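Local coordinates for transposon Tn7 transposition protein TnsA (Escherichia coli, PDB 1T0F) that cuts the 5' DNA strands at the transposon ends and, together with TnsB, forms the metal-dependent Tn7 transposase, at residues K103-R108 with L146-L151; V14-R19 with D111-T116; P90-Q95 with W156-I161; E22-G27 with W35-E40. All blocks are in the same frame, centred on the assembly; numbering follows the deposited sequence.

Contact 1: residues K103-R108 with L146-L151; sequences KHPVIR and LEKLEL. With MLA (malonic acid), chain F.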
# COMPACT_ATOMS: atom_id res chain seq x y z
N LYS A 103 8.12 15.27 -20.23
CA LYS A 103 7.82 16.50 -19.50
C LYS A 103 7.65 16.12 -18.03
O LYS A 103 6.80 15.30 -17.69
CB LYS A 103 6.52 17.12 -20.01
CG LYS A 103 6.04 18.33 -19.22
CD LYS A 103 6.56 19.65 -19.79
CE LYS A 103 8.07 19.73 -19.81
NZ LYS A 103 8.55 21.03 -20.37
N HIS A 104 8.46 16.71 -17.15
CA HIS A 104 8.36 16.40 -15.73
C HIS A 104 6.98 16.80 -15.19
O HIS A 104 6.42 17.82 -15.60
CB HIS A 104 9.45 17.14 -14.95
CG HIS A 104 9.49 16.78 -13.50
ND1 HIS A 104 10.43 15.92 -12.97
CD2 HIS A 104 8.69 17.15 -12.47
CE1 HIS A 104 10.21 15.77 -11.67
NE2 HIS A 104 9.16 16.51 -11.34
N PRO A 105 6.42 15.99 -14.27
CA PRO A 105 5.11 16.28 -13.67
C PRO A 105 5.04 17.72 -13.17
O PRO A 105 5.92 18.18 -12.45
CB PRO A 105 5.03 15.26 -12.54
CG PRO A 105 5.68 14.06 -13.16
CD PRO A 105 6.90 14.66 -13.85
N VAL A 106 3.99 18.42 -13.57
CA VAL A 106 3.83 19.82 -13.18
C VAL A 106 2.36 20.21 -13.12
O VAL A 106 1.55 19.73 -13.92
CB VAL A 106 4.58 20.74 -14.18
CG1 VAL A 106 4.09 20.47 -15.60
CG2 VAL A 106 4.37 22.22 -13.82
N ILE A 107 2.02 21.05 -12.16
CA ILE A 107 0.66 21.55 -11.99
C ILE A 107 0.74 23.06 -11.84
O ILE A 107 1.43 23.57 -10.96
CB ILE A 107 -0.01 20.97 -10.74
CG1 ILE A 107 -0.14 19.45 -10.86
CG2 ILE A 107 -1.38 21.60 -10.55
CD1 ILE A 107 -1.08 19.00 -11.94
N ARG A 108 0.04 23.78 -12.72
CA ARG A 108 0.03 25.24 -12.70
C ARG A 108 1.44 25.81 -12.64
O ARG A 108 1.73 26.67 -11.81
CB ARG A 108 -0.79 25.76 -11.51
CG ARG A 108 -2.20 25.21 -11.46
CD ARG A 108 -3.12 26.14 -10.69
NE ARG A 108 -3.50 27.29 -11.50
CZ ARG A 108 -3.43 28.55 -11.09
NH1 ARG A 108 -2.99 28.83 -9.87
NH2 ARG A 108 -3.80 29.54 -11.90
N LEU A 146 1.97 6.15 -18.33
CA LEU A 146 3.16 5.40 -18.74
C LEU A 146 4.41 6.28 -18.71
O LEU A 146 5.49 5.81 -18.36
CB LEU A 146 2.97 4.80 -20.14
CG LEU A 146 1.95 3.66 -20.29
CD1 LEU A 146 1.84 3.25 -21.76
CD2 LEU A 146 2.38 2.45 -19.44
N GLU A 147 4.28 7.55 -19.08
CA GLU A 147 5.45 8.44 -19.05
C GLU A 147 5.93 8.62 -17.61
O GLU A 147 7.13 8.57 -17.33
CB GLU A 147 5.14 9.83 -19.62
CG GLU A 147 4.82 9.87 -21.10
CD GLU A 147 4.67 11.30 -21.59
OE1 GLU A 147 3.99 12.10 -20.91
OE2 GLU A 147 5.23 11.62 -22.66
N LYS A 148 4.99 8.83 -16.69
CA LYS A 148 5.36 9.03 -15.30
C LYS A 148 5.92 7.75 -14.69
O LYS A 148 6.81 7.80 -13.84
CB LYS A 148 4.16 9.54 -14.50
CG LYS A 148 3.82 11.00 -14.84
CD LYS A 148 2.77 11.58 -13.91
CE LYS A 148 1.40 10.97 -14.15
NZ LYS A 148 0.41 11.48 -13.16
N LEU A 149 5.41 6.61 -15.13
CA LEU A 149 5.92 5.34 -14.64
C LEU A 149 7.34 5.14 -15.15
O LEU A 149 8.18 4.59 -14.44
CB LEU A 149 5.02 4.19 -15.10
CG LEU A 149 3.66 4.07 -14.40
CD1 LEU A 149 2.80 3.03 -15.13
CD2 LEU A 149 3.87 3.68 -12.93
N GLU A 150 7.63 5.58 -16.38
CA GLU A 150 8.98 5.44 -16.92
C GLU A 150 9.96 6.29 -16.11
O GLU A 150 11.09 5.88 -15.85
CB GLU A 150 9.01 5.83 -18.40
CG GLU A 150 10.38 5.78 -19.07
CD GLU A 150 11.05 4.42 -19.01
OE1 GLU A 150 10.37 3.40 -18.71
OE2 GLU A 150 12.27 4.36 -19.28
N LEU A 151 9.54 7.49 -15.73
CA LEU A 151 10.42 8.36 -14.93
C LEU A 151 10.76 7.64 -13.62
O LEU A 151 11.92 7.59 -13.19
CB LEU A 151 9.71 9.67 -14.58
CG LEU A 151 9.47 10.67 -15.72
CD1 LEU A 151 8.74 11.89 -15.16
CD2 LEU A 151 10.80 11.07 -16.36
C1 MLA F . 1.26 15.76 -14.85
O1A MLA F . 1.03 14.78 -15.48
O1B MLA F . 2.25 16.61 -15.16
C2 MLA F . 0.50 16.22 -13.61
C3 MLA F . -0.85 15.57 -13.37
O3A MLA F . -1.88 15.91 -13.87
O3B MLA F . -0.78 14.52 -12.51
O HOH W 1 5.81 14.40 -21.76

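Contact 2: residues V14-R19 with D111-T116; sequences VQIARR and DQVMST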
# COMPACT_ATOMS: atom_id res chain seq x y z
N VAL A 14 5.48 26.84 -2.08
CA VAL A 14 5.61 27.01 -0.63
C VAL A 14 5.18 25.75 0.11
O VAL A 14 5.77 25.39 1.13
CB VAL A 14 4.79 28.21 -0.11
CG1 VAL A 14 5.34 29.50 -0.70
CG2 VAL A 14 3.32 28.04 -0.46
N GLN A 15 4.14 25.08 -0.39
CA GLN A 15 3.65 23.85 0.23
C GLN A 15 4.73 22.78 0.17
O GLN A 15 4.93 22.02 1.12
CB GLN A 15 2.40 23.35 -0.48
CG GLN A 15 1.13 24.12 -0.18
CD GLN A 15 -0.08 23.55 -0.89
OE1 GLN A 15 -0.09 23.45 -2.12
NE2 GLN A 15 -1.09 23.16 -0.13
N ILE A 16 5.42 22.71 -0.97
CA ILE A 16 6.48 21.75 -1.17
C ILE A 16 7.63 22.03 -0.21
O ILE A 16 8.05 21.15 0.54
CB ILE A 16 6.99 21.78 -2.63
CG1 ILE A 16 5.92 21.22 -3.56
CG2 ILE A 16 8.30 21.02 -2.76
CD1 ILE A 16 6.27 21.30 -5.04
N ALA A 17 8.12 23.26 -0.23
CA ALA A 17 9.23 23.66 0.64
C ALA A 17 8.88 23.40 2.10
O ALA A 17 9.72 22.95 2.88
CB ALA A 17 9.54 25.15 0.43
N ARG A 18 7.64 23.68 2.46
CA ARG A 18 7.17 23.49 3.82
C ARG A 18 7.18 22.02 4.22
O ARG A 18 7.57 21.68 5.34
CB ARG A 18 5.76 24.08 3.96
CG ARG A 18 5.00 23.70 5.22
CD ARG A 18 4.13 22.47 4.97
NE ARG A 18 3.18 22.24 6.06
CZ ARG A 18 2.23 21.31 6.03
NH1 ARG A 18 2.11 20.51 4.98
NH2 ARG A 18 1.40 21.17 7.06
N ARG A 19 6.75 21.16 3.31
CA ARG A 19 6.72 19.73 3.60
C ARG A 19 8.13 19.18 3.71
O ARG A 19 8.40 18.29 4.51
CB ARG A 19 5.93 18.99 2.51
CG ARG A 19 4.44 19.28 2.61
CD ARG A 19 3.61 18.46 1.63
NE ARG A 19 2.21 18.43 2.04
CZ ARG A 19 1.45 19.51 2.20
NH1 ARG A 19 1.94 20.72 1.98
NH2 ARG A 19 0.18 19.38 2.58
N ASP A 111 6.60 22.38 -10.69
CA ASP A 111 7.04 21.00 -10.82
C ASP A 111 6.63 20.29 -9.54
O ASP A 111 6.85 20.80 -8.44
CB ASP A 111 8.56 20.92 -11.01
CG ASP A 111 8.99 21.22 -12.44
OD1 ASP A 111 8.11 21.47 -13.30
OD2 ASP A 111 10.20 21.20 -12.70
N GLN A 112 6.02 19.12 -9.69
CA GLN A 112 5.55 18.36 -8.54
C GLN A 112 6.56 17.32 -8.08
O GLN A 112 7.37 16.82 -8.86
CB GLN A 112 4.22 17.67 -8.89
CG GLN A 112 3.08 18.63 -9.22
CD GLN A 112 2.72 19.54 -8.06
OE1 GLN A 112 2.15 19.10 -7.06
NE2 GLN A 112 3.06 20.82 -8.19
N VAL A 113 6.51 17.01 -6.79
CA VAL A 113 7.40 16.00 -6.24
C VAL A 113 6.74 14.66 -6.52
O VAL A 113 5.59 14.44 -6.15
CB VAL A 113 7.56 16.16 -4.71
CG1 VAL A 113 8.38 14.99 -4.15
CG2 VAL A 113 8.25 17.50 -4.40
N MET A 114 7.47 13.78 -7.19
CA MET A 114 6.94 12.45 -7.50
C MET A 114 7.10 11.56 -6.27
O MET A 114 7.95 11.81 -5.42
CB MET A 114 7.71 11.85 -8.68
CG MET A 114 7.56 12.62 -9.97
SD MET A 114 8.41 11.86 -11.35
CE MET A 114 7.27 10.47 -11.69
N SER A 115 6.26 10.53 -6.17
CA SER A 115 6.34 9.61 -5.04
C SER A 115 6.04 8.18 -5.46
O SER A 115 5.31 7.94 -6.42
CB SER A 115 5.39 10.05 -3.92
OG SER A 115 4.03 9.98 -4.31
N THR A 116 6.65 7.23 -4.76
CA THR A 116 6.46 5.81 -5.03
C THR A 116 5.57 5.33 -3.89
O THR A 116 5.83 5.62 -2.72
CB THR A 116 7.81 5.07 -5.04
OG1 THR A 116 8.53 5.45 -6.22
CG2 THR A 116 7.60 3.55 -5.06

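Contact 3: residues P90-Q95 with W156-I161; sequences PSDTRQ and WQQKQI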
# COMPACT_ATOMS: atom_id res chain seq x y z
N PRO A 90 13.60 15.51 -6.21
CA PRO A 90 13.30 16.37 -7.36
C PRO A 90 14.45 16.61 -8.33
O PRO A 90 14.27 16.57 -9.54
CB PRO A 90 12.80 17.66 -6.70
CG PRO A 90 12.13 17.15 -5.47
CD PRO A 90 13.12 16.12 -4.96
N SER A 91 15.65 16.87 -7.80
CA SER A 91 16.79 17.12 -8.67
C SER A 91 17.07 15.89 -9.55
O SER A 91 17.49 16.03 -10.70
CB SER A 91 18.03 17.50 -7.86
OG SER A 91 18.40 16.49 -6.94
N ASP A 92 16.83 14.70 -9.00
CA ASP A 92 17.05 13.48 -9.78
C ASP A 92 15.95 13.29 -10.82
O ASP A 92 16.23 13.02 -11.97
CB ASP A 92 17.10 12.23 -8.88
CG ASP A 92 18.43 12.08 -8.15
OD1 ASP A 92 19.49 12.38 -8.74
OD2 ASP A 92 18.41 11.65 -6.97
N THR A 93 14.68 13.43 -10.42
CA THR A 93 13.61 13.24 -11.39
C THR A 93 13.64 14.34 -12.46
O THR A 93 13.27 14.11 -13.61
CB THR A 93 12.21 13.18 -10.72
OG1 THR A 93 11.93 14.40 -10.03
CG2 THR A 93 12.17 12.02 -9.70
N ARG A 94 14.11 15.52 -12.08
CA ARG A 94 14.22 16.63 -13.03
C ARG A 94 15.18 16.23 -14.15
O ARG A 94 14.87 16.39 -15.33
CB ARG A 94 14.74 17.88 -12.31
CG ARG A 94 15.17 19.01 -13.23
CD ARG A 94 13.98 19.70 -13.87
NE ARG A 94 14.40 20.63 -14.92
CZ ARG A 94 13.56 21.33 -15.68
NH1 ARG A 94 12.24 21.21 -15.50
NH2 ARG A 94 14.03 22.13 -16.62
N GLN A 95 16.34 15.71 -13.77
CA GLN A 95 17.35 15.30 -14.74
C GLN A 95 16.90 14.10 -15.56
O GLN A 95 17.20 14.01 -16.75
CB GLN A 95 18.67 14.97 -14.03
CG GLN A 95 19.84 14.70 -14.97
CD GLN A 95 20.16 15.88 -15.87
OE1 GLN A 95 20.39 16.99 -15.40
NE2 GLN A 95 20.17 15.65 -17.18
N TRP A 156 14.47 4.47 -9.78
CA TRP A 156 14.90 3.33 -8.98
C TRP A 156 15.99 2.50 -9.67
O TRP A 156 16.84 1.91 -8.99
CB TRP A 156 13.69 2.48 -8.62
CG TRP A 156 12.79 3.21 -7.68
CD1 TRP A 156 11.55 3.71 -7.95
CD2 TRP A 156 13.09 3.58 -6.33
NE1 TRP A 156 11.06 4.37 -6.86
CE2 TRP A 156 11.98 4.31 -5.85
CE3 TRP A 156 14.19 3.38 -5.49
CZ2 TRP A 156 11.93 4.83 -4.55
CZ3 TRP A 156 14.14 3.90 -4.20
CH2 TRP A 156 13.02 4.61 -3.75
N GLN A 157 15.98 2.44 -10.99
CA GLN A 157 17.02 1.69 -11.69
C GLN A 157 18.36 2.35 -11.37
O GLN A 157 19.37 1.68 -11.15
CB GLN A 157 16.79 1.70 -13.20
CG GLN A 157 18.00 1.20 -13.97
CD GLN A 157 17.78 1.20 -15.47
OE1 GLN A 157 17.07 0.36 -16.00
NE2 GLN A 157 18.39 2.16 -16.15
N GLN A 158 18.35 3.68 -11.34
CA GLN A 158 19.53 4.48 -11.04
C GLN A 158 20.03 4.15 -9.63
O GLN A 158 21.23 4.06 -9.39
CB GLN A 158 19.16 5.96 -11.13
CG GLN A 158 20.31 6.93 -11.27
CD GLN A 158 19.82 8.35 -11.50
OE1 GLN A 158 19.49 9.07 -10.56
NE2 GLN A 158 19.74 8.75 -12.77
N LYS A 159 19.09 3.96 -8.70
CA LYS A 159 19.41 3.64 -7.30
C LYS A 159 19.72 2.15 -7.10
O LYS A 159 20.09 1.73 -6.00
CB LYS A 159 18.23 4.01 -6.40
CG LYS A 159 17.85 5.49 -6.40
CD LYS A 159 18.93 6.34 -5.76
CE LYS A 159 18.48 7.79 -5.65
NZ LYS A 159 18.16 8.39 -6.98
N GLN A 160 19.56 1.37 -8.16
CA GLN A 160 19.82 -0.07 -8.12
C GLN A 160 18.90 -0.80 -7.14
O GLN A 160 19.27 -1.81 -6.52
CB GLN A 160 21.30 -0.31 -7.79
CG GLN A 160 22.23 0.33 -8.81
CD GLN A 160 23.69 -0.03 -8.60
OE1 GLN A 160 24.06 -1.20 -8.68
NE2 GLN A 160 24.51 0.97 -8.32
N ILE A 161 17.69 -0.29 -7.01
CA ILE A 161 16.68 -0.88 -6.13
C ILE A 161 15.55 -1.43 -7.00
O ILE A 161 14.98 -0.70 -7.82
CB ILE A 161 16.12 0.16 -5.15
CG1 ILE A 161 17.22 0.59 -4.16
CG2 ILE A 161 14.90 -0.40 -4.42
CD1 ILE A 161 16.80 1.69 -3.22

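Contact 4: residues E22-G27 with W35-E40; sequences EGRGQG and WLTVQE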
# COMPACT_ATOMS: atom_id res chain seq x y z
N GLU A 22 9.39 20.03 7.26
CA GLU A 22 8.88 19.15 8.31
C GLU A 22 9.44 17.74 8.14
O GLU A 22 9.02 16.80 8.81
CB GLU A 22 7.35 19.13 8.31
CG GLU A 22 6.70 18.93 6.96
CD GLU A 22 5.18 19.05 7.02
OE1 GLU A 22 4.54 19.00 5.95
OE2 GLU A 22 4.63 19.21 8.13
N GLY A 23 10.40 17.62 7.23
CA GLY A 23 11.05 16.35 6.98
C GLY A 23 10.20 15.20 6.46
O GLY A 23 10.43 14.05 6.84
N ARG A 24 9.23 15.49 5.61
CA ARG A 24 8.41 14.41 5.06
C ARG A 24 9.27 13.58 4.12
O ARG A 24 10.06 14.12 3.36
CB ARG A 24 7.19 14.97 4.33
CG ARG A 24 6.11 15.47 5.25
CD ARG A 24 4.88 15.91 4.49
NE ARG A 24 3.82 16.31 5.40
CZ ARG A 24 3.15 15.47 6.18
NH1 ARG A 24 3.43 14.17 6.16
NH2 ARG A 24 2.21 15.93 7.00
N GLY A 25 9.11 12.26 4.18
CA GLY A 25 9.89 11.38 3.34
C GLY A 25 11.14 10.90 4.05
O GLY A 25 11.82 9.98 3.59
N GLN A 26 11.46 11.53 5.18
CA GLN A 26 12.65 11.14 5.94
C GLN A 26 12.32 10.25 7.13
O GLN A 26 11.17 10.17 7.56
CB GLN A 26 13.39 12.38 6.46
CG GLN A 26 13.92 13.30 5.38
CD GLN A 26 14.57 14.54 5.96
OE1 GLN A 26 15.61 14.46 6.60
NE2 GLN A 26 13.94 15.70 5.74
N GLY A 27 13.35 9.59 7.65
CA GLY A 27 13.16 8.72 8.80
C GLY A 27 12.89 7.28 8.42
O GLY A 27 12.62 6.96 7.27
N TRP A 35 5.24 11.39 2.43
CA TRP A 35 5.18 12.65 1.69
C TRP A 35 3.72 13.07 1.51
O TRP A 35 3.37 14.23 1.69
CB TRP A 35 5.87 12.50 0.33
CG TRP A 35 5.77 13.73 -0.53
CD1 TRP A 35 4.98 13.90 -1.64
CD2 TRP A 35 6.45 14.97 -0.34
NE1 TRP A 35 5.14 15.17 -2.15
CE2 TRP A 35 6.04 15.85 -1.37
CE3 TRP A 35 7.38 15.43 0.61
CZ2 TRP A 35 6.52 17.16 -1.48
CZ3 TRP A 35 7.86 16.74 0.49
CH2 TRP A 35 7.43 17.59 -0.54
N LEU A 36 2.86 12.11 1.15
CA LEU A 36 1.44 12.37 0.97
C LEU A 36 0.65 11.79 2.13
O LEU A 36 1.02 10.75 2.69
CB LEU A 36 0.94 11.72 -0.32
CG LEU A 36 1.63 12.05 -1.65
CD1 LEU A 36 1.01 11.19 -2.76
CD2 LEU A 36 1.49 13.54 -1.97
N THR A 37 -0.45 12.44 2.49
CA THR A 37 -1.32 11.99 3.57
C THR A 37 -2.71 11.75 2.98
O THR A 37 -2.96 12.10 1.83
CB THR A 37 -1.43 13.04 4.68
OG1 THR A 37 -2.18 14.17 4.21
CG2 THR A 37 -0.05 13.51 5.10
N VAL A 38 -3.61 11.17 3.76
CA VAL A 38 -4.96 10.90 3.29
C VAL A 38 -5.67 12.20 2.87
O VAL A 38 -6.70 12.18 2.20
CB VAL A 38 -5.82 10.19 4.36
CG1 VAL A 38 -5.22 8.81 4.66
CG2 VAL A 38 -5.90 11.04 5.62
N GLN A 39 -5.10 13.34 3.27
CA GLN A 39 -5.67 14.64 2.92
C GLN A 39 -5.48 14.88 1.43
O GLN A 39 -6.23 15.63 0.81
CB GLN A 39 -4.98 15.76 3.71
CG GLN A 39 -5.12 15.64 5.22
CD GLN A 39 -6.57 15.71 5.69
OE1 GLN A 39 -7.36 14.80 5.44
NE2 GLN A 39 -6.92 16.80 6.37
N GLU A 40 -4.46 14.24 0.85
CA GLU A 40 -4.17 14.38 -0.57
C GLU A 40 -4.83 13.29 -1.41
O GLU A 40 -4.45 13.06 -2.56
CB GLU A 40 -2.66 14.37 -0.82
CG GLU A 40 -1.94 15.65 -0.46
CD GLU A 40 -1.79 15.85 1.04
OE1 GLU A 40 -1.18 14.98 1.70
OE2 GLU A 40 -2.27 16.89 1.56

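Contact 1: residues K103-R108 with L146-L151
A single water molecule is gripped between Lys103 and Glu147: it accepts from Lys103 N at 2.9 Å and donates a weak bond to Glu147 OE2 at 3.0 Å. Malonate makes a second bridge. Val106 N aims nearly straight at malonate O1B (3.0 Å, N-H...O 162°), while Lys148 NZ reaches the other carboxylate through a weak 3.3 Å bond to malonate O3B. The lysine gets there because its chain bends at chi3 (-70°) after running out from the helix. Arg144 NE, one turn earlier, adds another bond to the ligand, and Ile107 CD1 rests 3.6 Å from the malonate C2. Direct packing between the segments belongs to Pro105. Its CD meets Leu151 CD1 tip to tip at 3.6 Å, and its CG passes the aliphatic part of Lys148 in the opposite sense, 3.9 Å from Lys148 CD. Behind this, Leu151 packs on Ile96 and Ala97 of helix 90-100. The malonate probably came from the crystallisation liquor, yet it marks a small basic anion pocket between helix 143-159 and strand 106-107, the latter in a region assigned by similarity to a helix-turn-helix DNA-binding motif.

Contact 2: residues V14-R19 with D111-T116
On the helix that presses Ile16 against Val113, two guanidinium groups meet edge to face. Arg18 NH1 stands 2.9 Å above the plane of the Arg19 guanidinium, over its centre, while Arg19 NE lies at the edge of the Arg18 group. The edge of the Arg19 group takes Gln15 O in its plane, through a weak bond from Arg19 NH1 at 3.4 Å. Two like charges this close would be costly alone, but Arg18 NH1 has a salt bridge to Glu22 and Arg19 makes a cation-pi contact with Phe11, which probably eases the cost.

The contact with residues 111-116 is apolar and rests on Ile16. Its CG2, anti to the backbone N because chi1 is -70°, slides past the valine in the opposite direction and comes 3.9 Å from Val113 CG2. The other branch runs out to CD1, which touches the carbonyl Asp111 O at 3.5 Å. Val113 is wedged further by Trp35 and Pro90. Beside it, the Gln112 amide ties down the chain ahead of the helix, with OE1 accepting from Phe11 N.

Helix 13-21 thus packs on the residues that lead into strand 115-122, an inner strand of the sheet that carries the metal-binding Asp117 in this PDDEXK, restriction enzyme-like nuclease fold.

Contact 3: residues P90-Q95 with W156-I161
Asp92 faces two side chains of helix 143-159, Lys159 and Gln158, and meets each at a different tilt. Lys159 NZ comes down from above the carboxylate, 68° out of its plane, and gives Asp92 OD2 a hydrogen-bonded salt bridge of 3.3 Å. That length and steep approach suggest an attraction that owes more to charge than to a well-directed bond. The lysine reaches this place through two kinks, at chi2 (-68°) and chi4, and it also makes a cation-pi contact with Tyr155, a ring that Asp92 touches as well. Gln158, by contrast, is stretched out beyond CG, and its amide crosses the carboxylate obliquely with the two planes 75° apart; Gln158 OE1 stops 3.8 Å from Asp92 OD1. An asparagine in place of Asp92 would probably leave the Lys159 ammonium without its opposite charge, though still beside Tyr155.

The ends of the helices matter too. Asp92 sits in the first turn of helix 90-100, where a negative group is likely to be favoured by the helix dipole, and Lys159 in the last turn of its own helix. That helix ends in a Schellman motif, in which Gln160 has positive phi and Ile161 N bonds back to Trp156 O at 3.1 Å. The result is a surface salt bridge joining the start of one helix to the end of another in the nuclease domain.

Contact 4: residues E22-G27 with W35-E40
Packing across the contact centres on Arg24, which lies against Trp35 and Thr37. Arg24 CB is 3.8 Å from Trp35 CE3, and Arg24 CD touches Trp35 O at 3.6 Å. The chain then runs extended to NE, where Thr37 CG2 covers one face of the guanidinium, 3.7 Å from Arg24 NH1, the two side chains crossing at about a right angle.

The backbone around Arg24 is tightly turned. Gly23 ends helix 13-21 as the C-prime residue of a Schellman motif and opens a type II beta turn to Gln26, with Gly25 at the third position (phi 94°).

Charged and polar bonds follow. Arg24 NE makes a hydrogen-bonded salt bridge to Glu22 OE1 at 2.8 Å, steeply, 70° out of the carboxylate plane; Arg18 shares that oxygen, and Arg24 NH1 donates to Pro34 O. A leucine in place of Arg24 would probably leave Glu22 one counter-charge short, Pro34 O without this donor and Thr37 CG2 without its flat cover. Beyond Thr37, on the same side of the guanidinium, Glu40 OE1 accepts twice, from Thr37 N, nearly end-on, and from Thr37 OG1, both at 2.8 Å, a pairing that probably holds the threonine's rotation, with its methyl toward Arg24.

Segment 111-116 of contact 2 joins the other three contacts. Toward contact 1 it offers Gln112 N, 2.9 Å from Pro105 O, a probable hydrogen bond just beyond the paired strands 106-107 and 110-111. Toward contact 3, Trp156 NE1 lies 2.8 Å from Thr116 OG1, in a probable hydrogen bond to the strand bearing Asp117. The centres of contacts 2 and 4 are about 9 Å apart, and Trp35 CZ2 packs 3.4 Å from Val113 CG2. Contacts 1 and 3 draw on the same helix, 143-159, one near its middle and one at its end. Contact 1 comes close to the catalytic centre: the Lys148 side chain is about 5 Å from that of catalytic Lys135 and about 9 Å from magnesium.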